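Local coordinates for protein mini spindles (PDB 5VJC) that probably binds tubulin through a TOG domain built of HEAT repeats and thereby promotes microtubule dynamics and mitotic spindle formation, at residues M59-I71 with W95-V107. Sequence-based numbering, arbitrary orientation.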
ATOM      1  N   MET A  59     -19.676  -5.549   8.564  1.00 32.17           N
ATOM      2  CA  MET A  59     -18.302  -5.671   8.094  1.00 33.46           C
ATOM      3  C   MET A  59     -18.045  -7.014   7.433  1.00 33.70           C
ATOM      4  O   MET A  59     -17.284  -7.106   6.464  1.00 31.11           O
ATOM      5  CB  MET A  59     -17.324  -5.472   9.259  1.00 28.84           C
ATOM      6  CG  MET A  59     -17.031  -4.019   9.575  1.00 30.05           C
ATOM      7  SD  MET A  59     -16.089  -3.818  11.109  1.00 28.05           S
ATOM      8  CE  MET A  59     -15.570  -2.125  10.925  1.00 28.40           C
ATOM      9  N   PHE A  60     -18.681  -8.059   7.949  1.00 33.69           N
ATOM     10  CA  PHE A  60     -18.416  -9.388   7.424  1.00 34.61           C
ATOM     11  C   PHE A  60     -19.618  -9.963   6.661  1.00 36.46           C
ATOM     12  O   PHE A  60     -19.691 -11.152   6.387  1.00 34.35           O
ATOM     13  CB  PHE A  60     -17.951 -10.296   8.562  1.00 36.20           C
ATOM     14  CG  PHE A  60     -16.680  -9.801   9.211  1.00 34.43           C
ATOM     15  CD1 PHE A  60     -15.446 -10.029   8.610  1.00 33.56           C
ATOM     16  CD2 PHE A  60     -16.720  -9.035  10.370  1.00 28.80           C
ATOM     17  CE1 PHE A  60     -14.267  -9.544   9.178  1.00 30.46           C
ATOM     18  CE2 PHE A  60     -15.542  -8.538  10.950  1.00 29.33           C
ATOM     19  CZ  PHE A  60     -14.316  -8.789  10.356  1.00 29.21           C
ATOM     20  N   HIS A  61     -20.528  -9.085   6.268  1.00 35.11           N
ATOM     21  CA  HIS A  61     -21.597  -9.463   5.364  1.00 40.49           C
ATOM     22  C   HIS A  61     -20.990  -9.707   3.969  1.00 41.22           C
ATOM     23  O   HIS A  61     -19.993  -9.087   3.597  1.00 40.56           O
ATOM     24  CB  HIS A  61     -22.666  -8.369   5.332  1.00 43.42           C
ATOM     25  CG  HIS A  61     -24.003  -8.840   4.860  1.00 47.90           C
ATOM     26  ND1 HIS A  61     -24.230  -9.283   3.573  1.00 46.58           N
ATOM     27  CD2 HIS A  61     -25.192  -8.932   5.506  1.00 48.23           C
ATOM     28  CE1 HIS A  61     -25.498  -9.630   3.445  1.00 48.23           C
ATOM     29  NE2 HIS A  61     -26.102  -9.433   4.605  1.00 52.52           N
ATOM     30  N   ASP A  62     -21.574 -10.614   3.200  1.00 47.20           N
ATOM     31  CA  ASP A  62     -21.037 -10.908   1.875  1.00 50.41           C
ATOM     32  C   ASP A  62     -21.388  -9.815   0.861  1.00 48.21           C
ATOM     33  O   ASP A  62     -20.718  -9.668  -0.153  1.00 50.46           O
ATOM     34  CB  ASP A  62     -21.536 -12.270   1.380  1.00 56.79           C
ATOM     35  CG  ASP A  62     -20.459 -13.356   1.458  1.00 71.63           C
ATOM     36  OD1 ASP A  62     -19.490 -13.203   2.245  1.00 67.87           O
ATOM     37  OD2 ASP A  62     -20.582 -14.369   0.732  1.00 77.03           O
ATOM     38  N   ASP A  63     -22.430  -9.042   1.151  1.00 42.03           N
ATOM     39  CA  ASP A  63     -22.960  -8.072   0.197  1.00 40.95           C
ATOM     40  C   ASP A  63     -22.181  -6.762   0.275  1.00 38.25           C
ATOM     41  O   ASP A  63     -22.167  -6.113   1.319  1.00 35.55           O
ATOM     42  CB  ASP A  63     -24.455  -7.848   0.468  1.00 40.73           C
ATOM     43  CG  ASP A  63     -25.141  -7.006  -0.603  1.00 46.36           C
ATOM     44  OD1 ASP A  63     -24.580  -5.968  -1.021  1.00 35.43           O
ATOM     45  OD2 ASP A  63     -26.267  -7.379  -1.013  1.00 51.54           O
ATOM     46  N   PHE A  64     -21.552  -6.366  -0.834  1.00 34.57           N
ATOM     47  CA  PHE A  64     -20.677  -5.197  -0.846  1.00 33.53           C
ATOM     48  C   PHE A  64     -21.396  -3.925  -0.407  1.00 33.21           C
ATOM     49  O   PHE A  64     -20.766  -2.963   0.013  1.00 31.04           O
ATOM     50  CB  PHE A  64     -20.073  -4.979  -2.245  1.00 34.48           C
ATOM     51  CG  PHE A  64     -21.035  -4.374  -3.236  1.00 36.13           C
ATOM     52  CD1 PHE A  64     -21.129  -2.992  -3.391  1.00 33.98           C
ATOM     53  CD2 PHE A  64     -21.848  -5.188  -4.015  1.00 36.05           C
ATOM     54  CE1 PHE A  64     -22.028  -2.438  -4.312  1.00 39.38           C
ATOM     55  CE2 PHE A  64     -22.743  -4.638  -4.940  1.00 41.74           C
ATOM     56  CZ  PHE A  64     -22.837  -3.267  -5.082  1.00 37.37           C
ATOM     57  N   ARG A  65     -22.718  -3.904  -0.525  1.00 33.80           N
ATOM     58  CA  ARG A  65     -23.459  -2.709  -0.157  1.00 34.59           C
ATOM     59  C   ARG A  65     -23.402  -2.426   1.347  1.00 30.55           C
ATOM     60  O   ARG A  65     -23.501  -1.272   1.761  1.00 30.99           O
ATOM     61  CB  ARG A  65     -24.902  -2.821  -0.639  1.00 34.28           C
ATOM     62  CG  ARG A  65     -24.996  -2.706  -2.171  1.00 40.14           C
ATOM     63  CD  ARG A  65     -26.413  -2.796  -2.648  1.00 46.52           C
ATOM     64  NE  ARG A  65     -26.997  -4.074  -2.276  1.00 52.74           N
ATOM     65  CZ  ARG A  65     -27.598  -4.900  -3.125  1.00 63.02           C
ATOM     66  NH1 ARG A  65     -27.698  -4.572  -4.408  1.00 66.08           N
ATOM     67  NH2 ARG A  65     -28.104  -6.052  -2.690  1.00 56.53           N
ATOM     68  N   TYR A  66     -23.239  -3.468   2.156  1.00 31.94           N
ATOM     69  CA  TYR A  66     -23.040  -3.271   3.594  1.00 35.64           C
ATOM     70  C   TYR A  66     -21.632  -2.750   3.892  1.00 29.81           C
ATOM     71  O   TYR A  66     -21.419  -2.046   4.883  1.00 33.92           O
ATOM     72  CB  TYR A  66     -23.315  -4.567   4.365  1.00 36.88           C
ATOM     73  CG  TYR A  66     -24.774  -4.937   4.295  1.00 39.82           C
ATOM     74  CD1 TYR A  66     -25.736  -4.165   4.941  1.00 40.02           C
ATOM     75  CD2 TYR A  66     -25.201  -6.008   3.516  1.00 40.99           C
ATOM     76  CE1 TYR A  66     -27.083  -4.477   4.844  1.00 44.09           C
ATOM     77  CE2 TYR A  66     -26.538  -6.329   3.421  1.00 47.13           C
ATOM     78  CZ  TYR A  66     -27.476  -5.562   4.085  1.00 45.23           C
ATOM     79  OH  TYR A  66     -28.810  -5.890   3.979  1.00 45.01           O
ATOM     80  N   HIS A  67     -20.682  -3.100   3.037  1.00 33.59           N
ATOM     81  CA  HIS A  67     -19.331  -2.547   3.131  1.00 30.50           C
ATOM     82  C   HIS A  67     -19.314  -1.055   2.828  1.00 29.36           C
ATOM     83  O   HIS A  67     -18.582  -0.284   3.477  1.00 30.13           O
ATOM     84  CB  HIS A  67     -18.396  -3.280   2.179  1.00 32.44           C
ATOM     85  CG  HIS A  67     -18.413  -4.761   2.355  1.00 33.55           C
ATOM     86  ND1 HIS A  67     -17.972  -5.629   1.379  1.00 32.76           N
ATOM     87  CD2 HIS A  67     -18.840  -5.531   3.382  1.00 30.93           C
ATOM     88  CE1 HIS A  67     -18.114  -6.869   1.806  1.00 33.75           C
ATOM     89  NE2 HIS A  67     -18.634  -6.836   3.021  1.00 38.62           N
ATOM     90  N   LEU A  68     -20.113  -0.631   1.846  1.00 28.39           N
ATOM     91  CA  LEU A  68     -20.188   0.794   1.546  1.00 31.41           C
ATOM     92  C   LEU A  68     -20.784   1.519   2.737  1.00 28.83           C
ATOM     93  O   LEU A  68     -20.328   2.592   3.104  1.00 26.90           O
ATOM     94  CB  LEU A  68     -21.011   1.082   0.275  1.00 28.28           C
ATOM     95  CG  LEU A  68     -20.412   0.681  -1.084  1.00 30.05           C
ATOM     96  CD1 LEU A  68     -21.440   0.855  -2.191  1.00 32.96           C
ATOM     97  CD2 LEU A  68     -19.169   1.482  -1.415  1.00 30.77           C
ATOM     98  N   LYS A  69     -21.824   0.933   3.320  1.00 29.93           N
ATOM     99  CA  LYS A  69     -22.430   1.480   4.533  1.00 31.76           C
ATOM    100  C   LYS A  69     -21.423   1.621   5.668  1.00 29.59           C
ATOM    101  O   LYS A  69     -21.327   2.677   6.302  1.00 31.20           O
ATOM    102  CB  LYS A  69     -23.597   0.592   4.996  1.00 33.89           C
ATOM    103  CG  LYS A  69     -24.261   1.080   6.279  1.00 33.55           C
ATOM    104  CD  LYS A  69     -25.475   0.189   6.560  1.00 46.88           C
ATOM    105  CE  LYS A  69     -26.354   0.751   7.656  1.00 51.38           C
ATOM    106  NZ  LYS A  69     -27.581  -0.078   7.802  1.00 54.04           N
ATOM    107  N   VAL A  70     -20.676   0.551   5.930  1.00 30.28           N
ATOM    108  CA  VAL A  70     -19.639   0.597   6.963  1.00 28.21           C
ATOM    109  C   VAL A  70     -18.666   1.752   6.734  1.00 29.34           C
ATOM    110  O   VAL A  70     -18.372   2.533   7.648  1.00 25.42           O
ATOM    111  CB  VAL A  70     -18.854  -0.730   7.029  1.00 29.77           C
ATOM    112  CG1 VAL A  70     -17.592  -0.571   7.881  1.00 25.99           C
ATOM    113  CG2 VAL A  70     -19.735  -1.842   7.600  1.00 26.64           C
ATOM    114  N   ILE A  71     -18.181   1.892   5.501  1.00 32.74           N
ATOM    115  CA  ILE A  71     -17.244   2.978   5.192  1.00 28.23           C
ATOM    116  C   ILE A  71     -17.879   4.358   5.392  1.00 30.49           C
ATOM    117  O   ILE A  71     -17.266   5.255   5.966  1.00 29.53           O
ATOM    118  CB  ILE A  71     -16.714   2.862   3.754  1.00 28.68           C
ATOM    119  CG1 ILE A  71     -15.788   1.644   3.648  1.00 23.05           C
ATOM    120  CG2 ILE A  71     -15.973   4.152   3.371  1.00 27.42           C
ATOM    121  CD1 ILE A  71     -15.676   1.061   2.259  1.00 29.57           C
ATOM    122  N   TRP A  95      -9.414  -4.576   8.022  1.00 21.16           N
ATOM    123  CA  TRP A  95     -10.718  -4.790   7.386  1.00 23.04           C
ATOM    124  C   TRP A  95     -10.682  -4.271   5.937  1.00 21.60           C
ATOM    125  O   TRP A  95     -11.259  -4.874   5.042  1.00 24.45           O
ATOM    126  CB  TRP A  95     -11.850  -4.100   8.159  1.00 22.18           C
ATOM    127  CG  TRP A  95     -13.194  -4.279   7.488  1.00 24.24           C
ATOM    128  CD1 TRP A  95     -13.946  -5.423   7.447  1.00 27.60           C
ATOM    129  CD2 TRP A  95     -13.927  -3.292   6.743  1.00 29.66           C
ATOM    130  NE1 TRP A  95     -15.100  -5.205   6.722  1.00 24.00           N
ATOM    131  CE2 TRP A  95     -15.116  -3.907   6.289  1.00 26.96           C
ATOM    132  CE3 TRP A  95     -13.702  -1.945   6.428  1.00 25.13           C
ATOM    133  CZ2 TRP A  95     -16.061  -3.228   5.527  1.00 32.09           C
ATOM    134  CZ3 TRP A  95     -14.650  -1.270   5.664  1.00 27.83           C
ATOM    135  CH2 TRP A  95     -15.811  -1.909   5.226  1.00 30.18           C
ATOM    136  N   LEU A  96      -9.992  -3.163   5.718  1.00 24.15           N
ATOM    137  CA  LEU A  96      -9.905  -2.630   4.363  1.00 26.91           C
ATOM    138  C   LEU A  96      -9.042  -3.536   3.476  1.00 22.98           C
ATOM    139  O   LEU A  96      -9.374  -3.730   2.312  1.00 28.72           O
ATOM    140  CB  LEU A  96      -9.394  -1.185   4.386  1.00 25.10           C
ATOM    141  CG  LEU A  96     -10.487  -0.314   5.025  1.00 24.22           C
ATOM    142  CD1 LEU A  96      -9.937   0.978   5.578  1.00 26.08           C
ATOM    143  CD2 LEU A  96     -11.650  -0.066   4.015  1.00 28.12           C
ATOM    144  N   THR A  97      -7.982  -4.129   4.022  1.00 20.30           N
ATOM    145  CA  THR A  97      -7.153  -5.028   3.219  1.00 23.71           C
ATOM    146  C   THR A  97      -7.988  -6.211   2.702  1.00 32.32           C
ATOM    147  O   THR A  97      -7.735  -6.708   1.601  1.00 27.01           O
ATOM    148  CB  THR A  97      -5.913  -5.582   3.982  1.00 23.06           C
ATOM    149  OG1 THR A  97      -6.316  -6.487   5.019  1.00 24.82           O
ATOM    150  CG2 THR A  97      -5.033  -4.437   4.562  1.00 20.10           C
ATOM    151  N   LEU A  98      -8.986  -6.656   3.471  1.00 20.36           N
ATOM    152  CA  LEU A  98      -9.890  -7.691   2.950  1.00 28.75           C
ATOM    153  C   LEU A  98     -10.718  -7.180   1.765  1.00 31.21           C
ATOM    154  O   LEU A  98     -10.876  -7.873   0.772  1.00 29.99           O
ATOM    155  CB  LEU A  98     -10.819  -8.206   4.048  1.00 32.00           C
ATOM    156  CG  LEU A  98     -10.125  -8.857   5.234  1.00 27.43           C
ATOM    157  CD1 LEU A  98     -11.185  -9.173   6.286  1.00 31.77           C
ATOM    158  CD2 LEU A  98      -9.371 -10.140   4.820  1.00 29.88           C
ATOM    159  N   ARG A  99     -11.211  -5.949   1.874  1.00 38.86           N
ATOM    160  CA  ARG A  99     -11.968  -5.298   0.806  1.00 37.97           C
ATOM    161  C   ARG A  99     -11.152  -5.018  -0.455  1.00 43.21           C
ATOM    162  O   ARG A  99     -11.715  -4.773  -1.526  1.00 39.26           O
ATOM    163  CB  ARG A  99     -12.569  -3.978   1.314  1.00 39.05           C
ATOM    164  CG  ARG A  99     -13.722  -4.212   2.277  1.00 39.78           C
ATOM    165  CD  ARG A  99     -14.548  -5.352   1.730  1.00 43.32           C
ATOM    166  NE  ARG A  99     -15.370  -6.046   2.714  1.00 51.34           N
ATOM    167  CZ  ARG A  99     -14.919  -6.635   3.813  1.00 47.66           C
ATOM    168  NH1 ARG A  99     -13.632  -6.589   4.125  1.00 49.70           N
ATOM    169  NH2 ARG A  99     -15.770  -7.254   4.631  1.00 53.36           N
ATOM    170  N   PHE A 100      -9.831  -5.035  -0.334  1.00 33.82           N
ATOM    171  CA  PHE A 100      -8.994  -4.846  -1.513  1.00 36.52           C
ATOM    172  C   PHE A 100      -9.038  -6.060  -2.441  1.00 37.22           C
ATOM    173  O   PHE A 100      -8.699  -5.949  -3.615  1.00 43.18           O
ATOM    174  CB  PHE A 100      -7.554  -4.546  -1.110  1.00 30.57           C
ATOM    175  CG  PHE A 100      -7.374  -3.194  -0.460  1.00 31.06           C
ATOM    176  CD1 PHE A 100      -8.335  -2.207  -0.594  1.00 28.85           C
ATOM    177  CD2 PHE A 100      -6.247  -2.924   0.301  1.00 28.67           C
ATOM    178  CE1 PHE A 100      -8.169  -0.956   0.006  1.00 25.61           C
ATOM    179  CE2 PHE A 100      -6.072  -1.676   0.906  1.00 27.05           C
ATOM    180  CZ  PHE A 100      -7.035  -0.696   0.755  1.00 28.77           C
ATOM    181  N   TYR A 101      -9.452  -7.214  -1.923  1.00 37.83           N
ATOM    182  CA  TYR A 101      -9.517  -8.428  -2.742  1.00 39.48           C
ATOM    183  C   TYR A 101     -10.899  -8.658  -3.344  1.00 45.84           C
ATOM    184  O   TYR A 101     -11.068  -9.491  -4.234  1.00 48.97           O
ATOM    185  CB  TYR A 101      -9.084  -9.636  -1.921  1.00 36.54           C
ATOM    186  CG  TYR A 101      -7.614  -9.586  -1.612  1.00 35.83           C
ATOM    187  CD1 TYR A 101      -7.145  -8.899  -0.496  1.00 37.13           C
ATOM    188  CD2 TYR A 101      -6.687 -10.171  -2.461  1.00 35.14           C
ATOM    189  CE1 TYR A 101      -5.794  -8.827  -0.212  1.00 34.70           C
ATOM    190  CE2 TYR A 101      -5.333 -10.101  -2.190  1.00 37.16           C
ATOM    191  CZ  TYR A 101      -4.895  -9.433  -1.061  1.00 34.02           C
ATOM    192  OH  TYR A 101      -3.555  -9.368  -0.783  1.00 34.66           O
ATOM    193  N   ASP A 102     -11.887  -7.909  -2.868  1.00 51.45           N
ATOM    194  CA  ASP A 102     -13.210  -7.951  -3.476  1.00 55.44           C
ATOM    195  C   ASP A 102     -13.180  -7.165  -4.777  1.00 57.49           C
ATOM    196  O   ASP A 102     -12.339  -6.281  -4.965  1.00 55.97           O
ATOM    197  CB  ASP A 102     -14.273  -7.403  -2.518  1.00 60.95           C
ATOM    198  CG  ASP A 102     -14.365  -8.204  -1.208  1.00 55.82           C
ATOM    199  OD1 ASP A 102     -13.773  -9.307  -1.113  1.00 56.30           O
ATOM    200  OD2 ASP A 102     -15.050  -7.731  -0.276  1.00 50.00           O
ATOM    201  N   THR A 103     -14.090  -7.495  -5.684  1.00 64.10           N
ATOM    202  CA  THR A 103     -14.031  -6.948  -7.035  1.00 64.50           C
ATOM    203  C   THR A 103     -14.903  -5.722  -7.220  1.00 62.47           C
ATOM    204  O   THR A 103     -15.241  -5.374  -8.352  1.00 65.83           O
ATOM    205  CB  THR A 103     -14.465  -7.987  -8.098  1.00 67.21           C
ATOM    206  OG1 THR A 103     -15.818  -8.381  -7.850  1.00 69.17           O
ATOM    207  CG2 THR A 103     -13.565  -9.220  -8.063  1.00 66.88           C
ATOM    208  N   ASN A 104     -15.282  -5.056  -6.135  1.00 46.20           N
ATOM    209  CA  ASN A 104     -16.201  -3.947  -6.323  1.00 42.62           C
ATOM    210  C   ASN A 104     -15.499  -2.595  -6.345  1.00 40.12           C
ATOM    211  O   ASN A 104     -14.864  -2.192  -5.366  1.00 35.76           O
ATOM    212  CB  ASN A 104     -17.278  -3.952  -5.251  1.00 46.14           C
ATOM    213  CG  ASN A 104     -18.436  -3.071  -5.622  1.00 42.65           C
ATOM    214  OD1 ASN A 104     -18.406  -1.864  -5.398  1.00 41.76           O
ATOM    215  ND2 ASN A 104     -19.462  -3.662  -6.222  1.00 46.46           N
ATOM    216  N   PRO A 105     -15.595  -1.901  -7.482  1.00 38.05           N
ATOM    217  CA  PRO A 105     -14.968  -0.591  -7.673  1.00 37.60           C
ATOM    218  C   PRO A 105     -15.525   0.477  -6.741  1.00 33.73           C
ATOM    219  O   PRO A 105     -14.763   1.347  -6.318  1.00 29.49           O
ATOM    220  CB  PRO A 105     -15.292  -0.254  -9.138  1.00 42.34           C
ATOM    221  CG  PRO A 105     -15.566  -1.583  -9.782  1.00 43.57           C
ATOM    222  CD  PRO A 105     -16.214  -2.409  -8.723  1.00 41.41           C
ATOM    223  N   SER A 106     -16.823   0.430  -6.439  1.00 29.80           N
ATOM    224  CA  SER A 106     -17.399   1.422  -5.544  1.00 32.61           C
ATOM    225  C   SER A 106     -16.746   1.298  -4.165  1.00 26.00           C
ATOM    226  O   SER A 106     -16.395   2.297  -3.540  1.00 26.26           O
ATOM    227  CB  SER A 106     -18.918   1.257  -5.423  1.00 34.19           C
ATOM    228  OG  SER A 106     -19.541   1.356  -6.692  1.00 48.25           O
ATOM    229  N   VAL A 107     -16.580   0.064  -3.706  1.00 27.89           N
ATOM    230  CA  VAL A 107     -16.019  -0.168  -2.371  1.00 29.79           C
ATOM    231  C   VAL A 107     -14.560   0.298  -2.341  1.00 24.11           C
ATOM    232  O   VAL A 107     -14.113   0.925  -1.373  1.00 24.62           O
ATOM    233  CB  VAL A 107     -16.123  -1.661  -1.953  1.00 27.13           C
ATOM    234  CG1 VAL A 107     -15.348  -1.907  -0.674  1.00 25.10           C
ATOM    235  CG2 VAL A 107     -17.583  -2.065  -1.769  1.00 28.10           C
TER
HETATM  236  O   HOH W   1     -16.643  -5.691  -1.127  1.00 45.68           O
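Helix 64-71 runs at 143° to helix 95-99, their axes 12.3 Å apart, while Leu68 and Val107 bring their CA atoms to 5.8 Å where the next helix begins. The wide gap suits a large aromatic knob: Trp95 sits among Met59, His67, Val70 and Ile71. With CG anti to the backbone N (chi1 178°), its indole points at helix 64-71. One face receives CG and, farther off, SD of Met59, a Met-aromatic contact, as well as CG1 of Val70, 3.9 Å from the six-membered ring centroid. Ile71 CG1 meets the rim, and the five-membered ring turns its edge toward the face of Phe60. NE1 donates a nearly straight bond to Met59 O, a carbonyl whose modelled position is less certain. The guanidinium of Arg99 lies against the other indole face. Such interlocking of helices and their connecting turns is how HEAT repeats build the TOG domain's solenoid core. His67 presents one ring face to Arg99 NE, the ring and guanidinium planes 85° apart. Its NE2 donates to His61 O (2.7 Å), and ND1 shares a water with Asp102 OD2, which also faces the charge of Arg99. An alanine at His67 would forfeit both polar links, and is likely to leave the turn at His61 less firmly tied and Arg99 freer to move. Farther along, Asn104 caps the following helix, its OD1 accepting from Val107 N, while ND2 rests 3.2 Å above the Phe64 ring plane. Compact, branched Val107 fits as a knob among Phe64, His67, Leu68 and Ile71, with CG2 3.9 Å from Leu68 CD2.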